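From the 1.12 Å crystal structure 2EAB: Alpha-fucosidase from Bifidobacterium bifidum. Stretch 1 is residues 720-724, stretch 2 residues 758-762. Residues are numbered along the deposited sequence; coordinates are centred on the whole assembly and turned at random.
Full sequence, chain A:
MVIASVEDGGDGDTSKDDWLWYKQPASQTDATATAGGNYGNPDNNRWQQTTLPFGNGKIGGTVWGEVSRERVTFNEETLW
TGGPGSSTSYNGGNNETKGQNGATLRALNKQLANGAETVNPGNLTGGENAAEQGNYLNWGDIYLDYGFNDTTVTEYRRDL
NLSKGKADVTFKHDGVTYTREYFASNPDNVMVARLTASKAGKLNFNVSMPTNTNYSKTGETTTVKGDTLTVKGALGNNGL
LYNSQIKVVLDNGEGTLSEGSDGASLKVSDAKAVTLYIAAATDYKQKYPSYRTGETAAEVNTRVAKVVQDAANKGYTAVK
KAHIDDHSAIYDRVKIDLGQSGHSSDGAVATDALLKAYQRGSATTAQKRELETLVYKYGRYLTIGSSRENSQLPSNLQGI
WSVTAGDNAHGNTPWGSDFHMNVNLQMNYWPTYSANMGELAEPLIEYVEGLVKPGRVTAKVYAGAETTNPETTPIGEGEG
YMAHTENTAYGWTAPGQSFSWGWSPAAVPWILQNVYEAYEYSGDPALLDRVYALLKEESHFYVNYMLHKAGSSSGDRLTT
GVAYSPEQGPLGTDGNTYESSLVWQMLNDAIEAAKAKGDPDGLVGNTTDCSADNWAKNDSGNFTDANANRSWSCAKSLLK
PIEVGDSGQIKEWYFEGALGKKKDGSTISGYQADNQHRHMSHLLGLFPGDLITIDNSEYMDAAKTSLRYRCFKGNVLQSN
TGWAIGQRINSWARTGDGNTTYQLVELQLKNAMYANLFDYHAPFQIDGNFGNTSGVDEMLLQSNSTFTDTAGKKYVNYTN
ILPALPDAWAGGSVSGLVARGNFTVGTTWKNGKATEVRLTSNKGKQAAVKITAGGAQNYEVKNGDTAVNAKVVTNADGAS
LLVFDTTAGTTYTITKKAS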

# COMPACT_ATOMS: atom_id res chain seq x y z
N ASN A 720 -17.70 1.61 -7.56
CA ASN A 720 -16.48 2.19 -8.08
C ASN A 720 -15.39 1.13 -8.07
O ASN A 720 -15.65 -0.03 -7.77
N THR A 721 -14.17 1.54 -8.41
CA THR A 721 -13.09 0.60 -8.66
C THR A 721 -11.80 1.10 -8.05
O THR A 721 -11.68 2.27 -7.67
N GLY A 722 -10.82 0.20 -7.97
CA GLY A 722 -9.46 0.55 -7.59
C GLY A 722 -9.36 1.38 -6.33
O GLY A 722 -10.01 1.09 -5.32
N TRP A 723 -8.54 2.43 -6.38
CA TRP A 723 -8.28 3.24 -5.20
C TRP A 723 -9.55 3.92 -4.69
O TRP A 723 -9.70 4.17 -3.49
N ALA A 724 -10.48 4.23 -5.60
CA ALA A 724 -11.68 4.97 -5.21
C ALA A 724 -12.58 4.13 -4.32
O ALA A 724 -13.05 4.59 -3.28
N PHE A 758 -7.21 -10.24 -8.09
CA PHE A 758 -6.54 -8.95 -8.24
C PHE A 758 -7.58 -7.83 -8.35
O PHE A 758 -8.52 -7.91 -9.15
N ASP A 759 -7.40 -6.79 -7.55
CA ASP A 759 -8.19 -5.57 -7.65
C ASP A 759 -7.92 -4.90 -8.98
O ASP A 759 -6.78 -4.89 -9.47
N TYR A 760 -8.96 -4.30 -9.54
CA TYR A 760 -8.79 -3.57 -10.78
C TYR A 760 -9.41 -2.19 -10.80
O TYR A 760 -10.39 -1.91 -10.11
N HIS A 761 -8.80 -1.35 -11.63
CA HIS A 761 -9.16 0.04 -11.80
C HIS A 761 -10.18 0.31 -12.95
O HIS A 761 -11.03 1.16 -12.77
N ALA A 762 -10.12 -0.35 -14.12
CA ALA A 762 -9.08 -1.23 -14.63
C ALA A 762 -7.89 -0.38 -15.11
O ALA A 762 -8.03 0.83 -15.29

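The contact between these stretches is small, burying 254 Å² over both sides, and most of it rests on three residues: His761, Thr721 and Gly722. Its first rule is that side chains meet backbone more than they meet each other.

Thr721 is the clearest case. Its CA-to-CB bond points toward the second stretch, and the p rotamer (chi1 59°) places the hydroxyl where OG1 donates to the carbonyl O of His761, a short hydrogen bond of 2.6 Å. The same residue packs its CB 3.4 Å from O of Tyr760, so a single small side chain meets two successive carbonyls. Its own backbone is held as well: N of Thr721 donates to OD1 of Asn720 at 2.8 Å.

Gly722 brings the backbones together, its CA lying 4.3 Å from CA of His761. Its N gives a weak hydrogen bond to O of Tyr760, 3.0 Å long but bent to 125° at the hydrogen. Two features favour glycine here. Phi is positive, at 50°, and an ideal CB would point toward the other stretch, only 3.3 Å from CA of His761, which is tight. CA of Gly722 also lies 3.4 Å from OD2 of Asp759, whose CA-to-CB bond points toward the first stretch and whose chi1 is t (172°).

His761 has the largest covered area, 68 Å². Its CA-to-CB bond runs sideways, and a t rotamer (chi1 180°, chi2 -82°) carries the imidazole alongside Trp723. The indole starts sideways too, but with chi1 at p (61°) and chi2 at -97° its end comes nearer, bringing NE1 to 3.9 Å from NE2 of His761. That is too long for a direct hydrogen bond, and a water makes the link: it accepts from NE1 of Trp723 at 2.9 Å and hydrogen-bonds to NE2 of His761, also at 2.9 Å. The rings themselves are oblique, with the indole five-membered ring and the imidazole at 36° and their centroids 5.6 Å apart. On the other ring nitrogen, ND1 of His761 donates to O of Ala762 at 2.9 Å, tying the imidazole to its own chain.

Tyr760 makes its close contacts through its carbonyl; its CA-to-CB bond points away, and although its p side chain (chi1 76°) ends nearer, CE1 of Tyr760 stays 4.7 Å from CG2 of Thr721. The design lesson: a glycine permits close approach, a threonine hydroxyl secures a carbonyl, and a water joins two aromatic nitrogens.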

# COMPACT_ATOMS: atom_id res chain seq x y z
CB ASN A 720 -16.08 3.46 -7.31
CG ASN A 720 -15.50 4.53 -8.22
OD1 ASN A 720 -14.46 4.33 -8.85
ND2 ASN A 720 -16.18 5.67 -8.28
CB THR A 721 -12.85 0.44 -10.17
OG1 THR A 721 -12.53 1.72 -10.72
CG2 THR A 721 -14.08 -0.14 -10.89
CB TRP A 723 -7.17 4.29 -5.44
CG TRP A 723 -7.50 5.27 -6.52
CD1 TRP A 723 -7.11 5.21 -7.83
CD2 TRP A 723 -8.30 6.46 -6.40
NE1 TRP A 723 -7.62 6.28 -8.52
CE2 TRP A 723 -8.36 7.06 -7.67
CE3 TRP A 723 -8.98 7.07 -5.33
CZ2 TRP A 723 -9.07 8.23 -7.91
CZ3 TRP A 723 -9.69 8.23 -5.57
CH2 TRP A 723 -9.73 8.81 -6.85
CB ALA A 724 -12.42 5.49 -6.43
CB PHE A 758 -5.65 -8.91 -9.48
CG PHE A 758 -4.22 -9.35 -9.26
CD1 PHE A 758 -3.68 -9.52 -7.97
CD2 PHE A 758 -3.38 -9.52 -10.35
CE1 PHE A 758 -2.34 -9.90 -7.79
CE2 PHE A 758 -2.05 -9.91 -10.19
CZ PHE A 758 -1.52 -10.09 -8.91
CB ASP A 759 -7.82 -4.63 -6.51
CG ASP A 759 -8.45 -3.25 -6.64
OD1 ASP A 759 -9.62 -3.09 -6.24
OD2 ASP A 759 -7.76 -2.32 -7.12
CB TYR A 760 -9.18 -4.41 -12.00
CG TYR A 760 -10.65 -4.64 -12.30
CD1 TYR A 760 -11.39 -3.69 -13.00
CD2 TYR A 760 -11.28 -5.84 -11.96
CE1 TYR A 760 -12.73 -3.91 -13.33
CE2 TYR A 760 -12.61 -6.07 -12.30
CZ TYR A 760 -13.33 -5.10 -12.97
OH TYR A 760 -14.65 -5.31 -13.32
CB HIS A 761 -7.87 0.88 -11.93
CG HIS A 761 -8.09 2.35 -12.12
ND1 HIS A 761 -8.38 2.90 -13.35
CD2 HIS A 761 -8.01 3.38 -11.25
CE1 HIS A 761 -8.48 4.21 -13.22
NE2 HIS A 761 -8.26 4.53 -11.96
CB ALA A 762 -9.64 -2.04 -15.80
O HOH W 1 -6.95 6.99 -11.20